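Local coordinates for TraM protein (Plasmid R64, PDB 3WZ3) that probably forms part of the inner-membrane complex of a type IVB secretion system, represented here by its periplasmic part, at residues W5-M11 against W90-Y94; L24-Y29 against I57-K62; S111-T117 against Q134-A140. All coordinates share one frame; numbering follows the deposited sequence.

Interaction 1 (W5-M11 against W90-Y94); sequences WSQNDAM and WTFQY
Ala10 points its methyl group at the face of the Trp90 indole: CB stands 3.6 Å from the centroid of the six-membered ring, 17° off the ring normal, a CH-pi contact over the middle of the face. The same methyl also meets Phe92, with CB 3.8 Å from CE2, so one methyl touches both rings. Trp5 O approaches Trp90 CZ2 near the ring plane at 3.4 Å, while Gln7 CA and CB come close to NE1 and CD1, CA obliquely to the ring. Phe92, two residues along the strand, meets Met11, Ala10 and Gln7 O. Met11 CA lies over its face, offset toward the rim, 3.9 Å from the ring centroid, and Met11 CB touches CE1. With CG anti to the backbone N (chi1 -162°), the side chain of the selenomethionine Met11 crosses Phe92 at about a right angle; its SE lies obliquely beside the ring in a Met-aromatic contact. Tyr94 ends the row, its OH donating to Met11 O over 2.7 Å, in the carbonyl plane and on a lone pair. Trp90, Phe92 and Tyr94 alternate along strand 88-101, so all three rings leave the face of the antiparallel sheet on which helix 7-22 packs, an alpha-plus-beta layering consistent with the NTF2-like clan. The segment axes cross at -52°. The start of the helix is fixed by a capping box: Asp9 N donates to Ser6 OG at 3.1 Å, and Ser6 N returns a bond to Asp9 OD2 at 3.0 Å. Ahead of the cap, Trp5 NE1 donates to Ser128 O and its ring meets Arg120 in a cation-pi contact. Farther out, Trp88 meets Trp90 edge-to-face, and Met130 of the last strand packs on both Trp5 and Ala10.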
# COMPACT_ATOMS: atom_id res chain seq x y z
N TRP A 5 -1.85 -19.69 -2.26
CA TRP A 5 -2.39 -18.53 -2.98
C TRP A 5 -3.91 -18.51 -3.01
O TRP A 5 -4.54 -18.36 -4.06
CB TRP A 5 -1.80 -18.44 -4.39
CG TRP A 5 -0.34 -18.15 -4.32
CD1 TRP A 5 0.24 -16.97 -3.96
CD2 TRP A 5 0.74 -19.08 -4.55
NE1 TRP A 5 1.61 -17.10 -3.97
CE2 TRP A 5 1.94 -18.37 -4.33
CE3 TRP A 5 0.80 -20.42 -4.93
CZ2 TRP A 5 3.18 -18.97 -4.48
CZ3 TRP A 5 2.04 -21.01 -5.08
CH2 TRP A 5 3.22 -20.28 -4.85
N SER A 6 -4.51 -18.65 -1.84
CA SER A 6 -5.94 -18.50 -1.72
C SER A 6 -6.27 -17.02 -1.69
O SER A 6 -5.39 -16.17 -1.51
CB SER A 6 -6.42 -19.14 -0.42
OG SER A 6 -6.05 -18.35 0.70
N GLN A 7 -7.55 -16.68 -1.83
CA GLN A 7 -7.89 -15.27 -1.75
C GLN A 7 -7.60 -14.72 -0.37
O GLN A 7 -7.25 -13.54 -0.24
CB GLN A 7 -9.33 -14.98 -2.18
CG GLN A 7 -10.39 -15.49 -1.26
CD GLN A 7 -11.76 -15.04 -1.71
OE1 GLN A 7 -12.39 -15.67 -2.55
NE2 GLN A 7 -12.20 -13.91 -1.18
N ASN A 8 -7.72 -15.54 0.67
CA ASN A 8 -7.32 -15.07 1.98
C ASN A 8 -5.82 -14.76 2.10
O ASN A 8 -5.44 -13.80 2.75
CB ASN A 8 -7.79 -16.01 3.09
CG ASN A 8 -9.00 -15.46 3.82
OD1 ASN A 8 -8.98 -15.29 5.04
ND2 ASN A 8 -10.05 -15.14 3.06
N ASP A 9 -4.98 -15.58 1.47
CA ASP A 9 -3.56 -15.30 1.42
C ASP A 9 -3.30 -13.97 0.72
O ASP A 9 -2.47 -13.16 1.17
CB ASP A 9 -2.84 -16.43 0.68
CG ASP A 9 -2.90 -17.76 1.43
OD1 ASP A 9 -2.76 -17.75 2.68
OD2 ASP A 9 -3.08 -18.81 0.77
N ALA A 10 -3.99 -13.75 -0.39
CA ALA A 10 -3.81 -12.49 -1.12
C ALA A 10 -4.32 -11.30 -0.31
O ALA A 10 -3.68 -10.24 -0.28
CB ALA A 10 -4.45 -12.57 -2.51
N MSE A 11 -5.45 -11.46 0.37
CA MSE A 11 -5.95 -10.34 1.18
C MSE A 11 -4.95 -9.93 2.26
O MSE A 11 -4.75 -8.73 2.50
CB MSE A 11 -7.31 -10.66 1.80
CG MSE A 11 -7.99 -9.38 2.26
SE MSE A 11 -9.80 -9.68 2.82
CE MSE A 11 -9.42 -10.73 4.39
N TRP A 90 -6.40 -10.67 -8.02
CA TRP A 90 -7.47 -10.38 -7.08
C TRP A 90 -7.49 -8.86 -6.89
O TRP A 90 -6.43 -8.23 -6.78
CB TRP A 90 -7.21 -10.97 -5.70
CG TRP A 90 -6.93 -12.43 -5.60
CD1 TRP A 90 -7.83 -13.42 -5.26
CD2 TRP A 90 -5.66 -13.08 -5.75
NE1 TRP A 90 -7.18 -14.64 -5.20
CE2 TRP A 90 -5.85 -14.45 -5.51
CE3 TRP A 90 -4.37 -12.63 -6.08
CZ2 TRP A 90 -4.82 -15.37 -5.56
CZ3 TRP A 90 -3.35 -13.56 -6.14
CH2 TRP A 90 -3.58 -14.91 -5.88
N THR A 91 -8.68 -8.27 -6.85
CA THR A 91 -8.83 -6.85 -6.52
C THR A 91 -9.55 -6.72 -5.18
O THR A 91 -10.66 -7.24 -5.01
CB THR A 91 -9.61 -6.13 -7.62
OG1 THR A 91 -8.89 -6.20 -8.86
CG2 THR A 91 -9.86 -4.66 -7.24
N PHE A 92 -8.92 -6.02 -4.25
CA PHE A 92 -9.44 -5.81 -2.90
C PHE A 92 -9.64 -4.33 -2.64
O PHE A 92 -8.97 -3.49 -3.22
CB PHE A 92 -8.45 -6.32 -1.84
CG PHE A 92 -8.23 -7.81 -1.86
CD1 PHE A 92 -9.11 -8.68 -1.24
CD2 PHE A 92 -7.14 -8.34 -2.51
CE1 PHE A 92 -8.89 -10.06 -1.27
CE2 PHE A 92 -6.92 -9.70 -2.55
CZ PHE A 92 -7.80 -10.56 -1.93
N GLN A 93 -10.52 -4.01 -1.70
CA GLN A 93 -10.60 -2.66 -1.16
C GLN A 93 -10.49 -2.70 0.35
O GLN A 93 -11.06 -3.58 1.00
CB GLN A 93 -11.90 -1.97 -1.59
CG GLN A 93 -11.85 -1.45 -3.04
CD GLN A 93 -13.13 -0.78 -3.46
OE1 GLN A 93 -14.07 -0.68 -2.68
NE2 GLN A 93 -13.18 -0.34 -4.72
N TYR A 94 -9.72 -1.77 0.91
CA TYR A 94 -9.51 -1.68 2.36
C TYR A 94 -9.70 -0.25 2.84
O TYR A 94 -9.14 0.66 2.25
CB TYR A 94 -8.05 -2.04 2.71
CG TYR A 94 -7.50 -3.35 2.21
CD1 TYR A 94 -7.01 -3.44 0.92
CD2 TYR A 94 -7.37 -4.46 3.05
CE1 TYR A 94 -6.44 -4.62 0.44
CE2 TYR A 94 -6.79 -5.64 2.59
CZ TYR A 94 -6.34 -5.70 1.29
OH TYR A 94 -5.77 -6.86 0.81

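Interaction 2 (L24-Y29 against I57-K62); sequences LDFVHY and ILETIK
Tyr29 runs its ring along the side of helix 57-64, past Ile61 and on to Lys62. Its CB points toward the helix, and with CG between the backbone N and the carbonyl carbon (chi1 70°) the ring lies with one face against Ile61. CD1 comes 3.6 Å from Ile61 CG2, with CE1 also near it, and that methyl stands over the face, offset toward the rim, in a CH-pi contact 4.0 Å from the ring centroid. On the other side of the ring, CD2 is 3.8 Å from Leu58 CD2, which approaches obliquely and lies near CE2 as well. At the tip, OH rests 3.7 Å from Lys62 CB and shares a water with Leu58 O, whose bond to that water is weak.

The second branch of Ile61 reaches Leu24: its CD1 touches Leu24 CD1 at 4.1 Å, the two side chains crossing at about a right angle. A second water gives one hydrogen to Phe26 O and one to Ile61 O, both at 2.8 Å, linking turn and helix where no direct hydrogen bond joins them. Asp25 shapes the turn itself, its OD1 accepting from Val27 N, an Asx turn, and from His28 N.

The contact lies where the link between helices 7-22 and 29-35 meets helix 57-64; Ile33 of helix 29-35 touches Leu24 and Leu58, Leu68 of strand 67-82 touches Leu24 and Ile57, and Leu100 of strand 88-101 touches Ile57 and Ile61.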
# COMPACT_ATOMS: atom_id res chain seq x y z
N LEU A 24 5.49 5.35 8.43
CA LEU A 24 6.79 5.84 8.01
C LEU A 24 7.41 6.71 9.09
O LEU A 24 6.73 7.49 9.77
CB LEU A 24 6.66 6.67 6.73
CG LEU A 24 6.08 5.94 5.51
CD1 LEU A 24 5.91 6.95 4.38
CD2 LEU A 24 6.94 4.75 5.06
N ASP A 25 8.72 6.57 9.23
CA ASP A 25 9.47 7.27 10.26
C ASP A 25 10.16 8.50 9.67
O ASP A 25 10.70 8.44 8.56
CB ASP A 25 10.53 6.32 10.80
CG ASP A 25 11.35 6.92 11.90
OD1 ASP A 25 12.40 7.51 11.58
OD2 ASP A 25 10.95 6.77 13.07
N PHE A 26 10.18 9.62 10.40
CA PHE A 26 10.73 10.85 9.81
C PHE A 26 12.23 10.77 9.48
O PHE A 26 12.71 11.53 8.63
CB PHE A 26 10.42 12.10 10.64
CG PHE A 26 11.30 12.29 11.84
CD1 PHE A 26 11.00 11.65 13.04
CD2 PHE A 26 12.40 13.12 11.79
CE1 PHE A 26 11.81 11.84 14.16
CE2 PHE A 26 13.20 13.31 12.90
CZ PHE A 26 12.90 12.66 14.09
N VAL A 27 12.94 9.85 10.12
CA VAL A 27 14.35 9.64 9.81
C VAL A 27 14.53 8.60 8.70
O VAL A 27 15.26 8.84 7.74
CB VAL A 27 15.15 9.22 11.06
CG1 VAL A 27 16.62 8.94 10.69
CG2 VAL A 27 15.08 10.33 12.13
N HIS A 28 13.84 7.46 8.81
CA HIS A 28 14.12 6.31 7.95
C HIS A 28 13.14 6.09 6.81
O HIS A 28 13.24 5.08 6.13
CB HIS A 28 14.23 5.05 8.81
CG HIS A 28 15.27 5.17 9.87
ND1 HIS A 28 16.62 5.06 9.58
CD2 HIS A 28 15.20 5.47 11.19
CE1 HIS A 28 17.32 5.25 10.69
NE2 HIS A 28 16.49 5.51 11.68
N TYR A 29 12.24 7.04 6.59
CA TYR A 29 11.18 6.85 5.57
C TYR A 29 11.69 6.47 4.17
O TYR A 29 11.07 5.64 3.49
CB TYR A 29 10.27 8.06 5.48
CG TYR A 29 10.90 9.30 4.88
CD1 TYR A 29 11.69 10.14 5.65
CD2 TYR A 29 10.70 9.63 3.55
CE1 TYR A 29 12.26 11.29 5.10
CE2 TYR A 29 11.27 10.76 2.99
CZ TYR A 29 12.05 11.58 3.77
OH TYR A 29 12.62 12.70 3.21
N ILE A 57 2.77 13.89 1.51
CA ILE A 57 3.41 13.19 2.62
C ILE A 57 4.91 13.40 2.74
O ILE A 57 5.40 13.74 3.81
CB ILE A 57 3.13 11.68 2.55
CG1 ILE A 57 1.63 11.42 2.68
CG2 ILE A 57 3.95 10.90 3.58
CD1 ILE A 57 1.06 11.93 3.95
N LEU A 58 5.64 13.17 1.65
CA LEU A 58 7.09 13.17 1.74
C LEU A 58 7.63 14.54 2.10
O LEU A 58 8.54 14.65 2.91
CB LEU A 58 7.72 12.68 0.43
CG LEU A 58 7.37 11.24 0.09
CD1 LEU A 58 8.09 10.88 -1.20
CD2 LEU A 58 7.78 10.33 1.23
N GLU A 59 7.06 15.58 1.50
CA GLU A 59 7.51 16.93 1.81
C GLU A 59 7.20 17.29 3.25
O GLU A 59 8.01 17.94 3.91
CB GLU A 59 6.86 17.96 0.89
CG GLU A 59 7.19 19.39 1.29
CD GLU A 59 6.50 20.43 0.43
OE1 GLU A 59 6.92 20.61 -0.74
OE2 GLU A 59 5.55 21.09 0.92
N THR A 60 6.05 16.87 3.75
CA THR A 60 5.68 17.17 5.14
C THR A 60 6.55 16.40 6.13
O THR A 60 7.00 16.95 7.13
CB THR A 60 4.19 16.90 5.40
OG1 THR A 60 3.40 17.64 4.47
CG2 THR A 60 3.82 17.32 6.83
N ILE A 61 6.79 15.12 5.85
CA ILE A 61 7.69 14.33 6.68
C ILE A 61 9.06 15.00 6.75
O ILE A 61 9.61 15.17 7.84
CB ILE A 61 7.82 12.89 6.17
CG1 ILE A 61 6.53 12.11 6.45
CG2 ILE A 61 8.99 12.19 6.86
CD1 ILE A 61 6.56 10.67 5.94
N LYS A 62 9.59 15.38 5.59
CA LYS A 62 10.93 15.96 5.54
C LYS A 62 11.01 17.33 6.20
O LYS A 62 11.90 17.59 7.02
CB LYS A 62 11.43 16.06 4.10
CG LYS A 62 12.82 16.67 3.97
CD LYS A 62 13.20 16.80 2.51
CE LYS A 62 14.60 17.37 2.34
NZ LYS A 62 14.72 18.71 2.99
O HOH W 1 12.26 14.27 8.35
O HOH W 2 10.87 14.19 1.36

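Interaction 3 (S111-T117 against Q134-A140); sequences SFVFEIT and QMISRNA
Ser111 opens the pairing by accepting from Ala140 N at its O, the donor standing above the carbonyl plane, while its OG touches Ala140 CB. Ser137 OG and Asn139 OD1 come obliquely to Phe112 CD1 and CE1, while Arg138 O lies at the ring edge. Val113 and Arg138 exchange two backbone hydrogen bonds. Ser137 CB stands over one face of the Phe114 ring, 4.0 Å from its centroid in a CH-pi contact; Met135 CG, 3.8 Å from Phe114 CD2, comes in at the ring edge.

Glu115 pairs with Ile136 through two 2.8 Å backbone bonds. Its side chain, extended with CG anti to the backbone N (chi1 -178°), reaches diagonally to Arg138, modelled in two conformers. In the one described, OE2 receives NH1 at 2.6 Å in a nearly straight salt bridge, in the guanidinium plane but from above the carboxylate plane, and a water joins OE1 to NH2. Gln93 NE2 also donates to OE2, while another water links OE1, Thr117 OG1 and Gln134 NE2. On the face of Phe114, Met135 and Ser137, Ile116 CD1 packs very tightly on the selenomethionine methyl, Met135 CE. Thr117 N donates to Gln134 O, and its OG1 bonds to Thr91 OG1.

This is an antiparallel beta hairpin, the last two strands of the sheet: its Phe114-Met135 face meets Leu18 of helix 7-22, as in the curved helix-backed sheets of the NTF2-like clan.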
# COMPACT_ATOMS: atom_id res chain seq x y z
N SER A 111 -9.07 9.87 6.01
CA SER A 111 -9.70 8.57 5.83
C SER A 111 -9.82 8.27 4.35
O SER A 111 -10.23 9.13 3.57
CB SER A 111 -11.09 8.62 6.47
OG SER A 111 -11.77 7.39 6.35
N PHE A 112 -9.50 7.02 3.96
CA PHE A 112 -9.51 6.62 2.56
C PHE A 112 -10.05 5.19 2.43
O PHE A 112 -10.11 4.44 3.42
CB PHE A 112 -8.08 6.60 1.98
CG PHE A 112 -7.34 7.91 2.09
CD1 PHE A 112 -7.45 8.86 1.10
CD2 PHE A 112 -6.54 8.17 3.19
CE1 PHE A 112 -6.76 10.08 1.20
CE2 PHE A 112 -5.86 9.38 3.29
CZ PHE A 112 -5.97 10.32 2.30
N VAL A 113 -10.42 4.82 1.22
CA VAL A 113 -10.55 3.42 0.86
C VAL A 113 -9.51 3.17 -0.23
O VAL A 113 -9.55 3.79 -1.29
CB VAL A 113 -11.97 3.05 0.35
CG1 VAL A 113 -11.99 1.60 -0.09
CG2 VAL A 113 -12.99 3.26 1.47
N PHE A 114 -8.57 2.26 0.04
CA PHE A 114 -7.60 1.88 -0.98
C PHE A 114 -8.02 0.67 -1.79
O PHE A 114 -8.41 -0.35 -1.21
CB PHE A 114 -6.25 1.58 -0.35
CG PHE A 114 -5.41 2.80 -0.13
CD1 PHE A 114 -5.71 3.69 0.88
CD2 PHE A 114 -4.33 3.06 -0.95
CE1 PHE A 114 -4.93 4.82 1.09
CE2 PHE A 114 -3.54 4.19 -0.76
CZ PHE A 114 -3.85 5.07 0.26
N GLU A 115 -7.93 0.78 -3.09
CA GLU A 115 -8.13 -0.38 -3.97
C GLU A 115 -6.77 -0.89 -4.40
O GLU A 115 -5.92 -0.11 -4.85
CB GLU A 115 -8.98 -0.02 -5.18
CG GLU A 115 -9.24 -1.21 -6.08
CD GLU A 115 -10.04 -0.83 -7.27
OE1 GLU A 115 -9.63 -1.15 -8.41
OE2 GLU A 115 -11.09 -0.17 -7.08
N ILE A 116 -6.56 -2.19 -4.26
CA ILE A 116 -5.31 -2.86 -4.53
C ILE A 116 -5.60 -4.04 -5.45
O ILE A 116 -6.45 -4.87 -5.13
CB ILE A 116 -4.75 -3.43 -3.18
CG1 ILE A 116 -4.55 -2.29 -2.18
CG2 ILE A 116 -3.47 -4.22 -3.41
CD1 ILE A 116 -3.55 -1.34 -2.64
N THR A 117 -4.93 -4.12 -6.60
CA THR A 117 -4.99 -5.33 -7.41
C THR A 117 -3.66 -6.06 -7.29
O THR A 117 -2.59 -5.49 -7.55
CB THR A 117 -5.32 -5.07 -8.88
OG1 THR A 117 -6.65 -4.54 -8.98
CG2 THR A 117 -5.30 -6.39 -9.64
N GLN A 134 -1.58 -2.56 -9.10
CA GLN A 134 -2.32 -1.30 -9.13
C GLN A 134 -2.75 -0.92 -7.74
O GLN A 134 -3.21 -1.77 -6.99
CB GLN A 134 -3.54 -1.39 -10.04
CG GLN A 134 -4.18 -0.01 -10.28
CD GLN A 134 -5.25 -0.03 -11.35
OE1 GLN A 134 -5.20 0.75 -12.30
NE2 GLN A 134 -6.22 -0.90 -11.19
N MSE A 135 -2.57 0.35 -7.39
CA MSE A 135 -2.98 0.91 -6.10
C MSE A 135 -3.69 2.23 -6.37
O MSE A 135 -3.14 3.10 -7.06
CB MSE A 135 -1.78 1.18 -5.19
CG MSE A 135 -2.17 1.86 -3.90
SE MSE A 135 -0.68 1.97 -2.61
CE MSE A 135 -0.85 0.25 -1.72
N ILE A 136 -4.91 2.35 -5.87
CA ILE A 136 -5.73 3.54 -6.09
C ILE A 136 -6.30 3.98 -4.77
O ILE A 136 -6.98 3.21 -4.09
CB ILE A 136 -6.91 3.27 -7.01
CG1 ILE A 136 -6.44 2.79 -8.39
CG2 ILE A 136 -7.79 4.52 -7.14
CD1 ILE A 136 -7.54 2.17 -9.23
N SER A 137 -6.02 5.22 -4.38
CA SER A 137 -6.55 5.80 -3.16
C SER A 137 -7.83 6.55 -3.48
O SER A 137 -7.88 7.35 -4.42
CB SER A 137 -5.53 6.78 -2.55
OG SER A 137 -6.04 7.40 -1.37
N ARG A 138 -8.87 6.30 -2.70
CA ARG A 138 -10.06 7.12 -2.82
C ARG A 138 -10.46 7.69 -1.49
O ARG A 138 -10.42 7.02 -0.47
CB ARG A 138 -11.20 6.32 -3.41
CG ARG A 138 -10.94 5.94 -4.83
CD ARG A 138 -11.88 4.86 -5.24
NE ARG A 138 -11.73 4.56 -6.65
CZ ARG A 138 -11.57 3.33 -7.14
NH1 ARG A 138 -11.55 2.31 -6.31
NH2 ARG A 138 -11.44 3.14 -8.44
N ASN A 139 -10.82 8.97 -1.50
CA ASN A 139 -11.27 9.65 -0.29
C ASN A 139 -12.49 8.97 0.29
O ASN A 139 -13.37 8.54 -0.44
CB ASN A 139 -11.58 11.11 -0.59
CG ASN A 139 -10.36 11.88 -1.03
OD1 ASN A 139 -9.23 11.50 -0.71
ND2 ASN A 139 -10.57 12.97 -1.76
N ALA A 140 -12.53 8.88 1.62
CA ALA A 140 -13.65 8.24 2.31
C ALA A 140 -14.29 9.23 3.28
O ALA A 140 -13.82 10.36 3.42
CB ALA A 140 -13.18 7.00 3.04
O HOH W 3 -9.63 11.75 2.75
O HOH W 4 -7.08 -1.99 -8.84
O HOH W 5 -10.84 0.96 -10.44

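Interactions 1 and 3 share one sheet: strand 88-101 runs beside strand 110-120, and Tyr94 O probably accepts from Phe114 N, so the two contacts are joined through neighbouring strands. Both put apolar side chains on the face covered by helix 7-22. On the other face interaction 3 has a salt bridge and bridging waters, into which Thr91 and Gln93 of the 90-94 segment reach. It rests mainly on backbone bonds, whereas interaction 1 relies on aromatic faces and a single hydrogen bond across its segments. Interaction 2 lies about 29 Å from interaction 1, centre to centre, on the other side of the chain's centre; there a turn meets a helix through apolar packing and bridging waters. All three are partly buried.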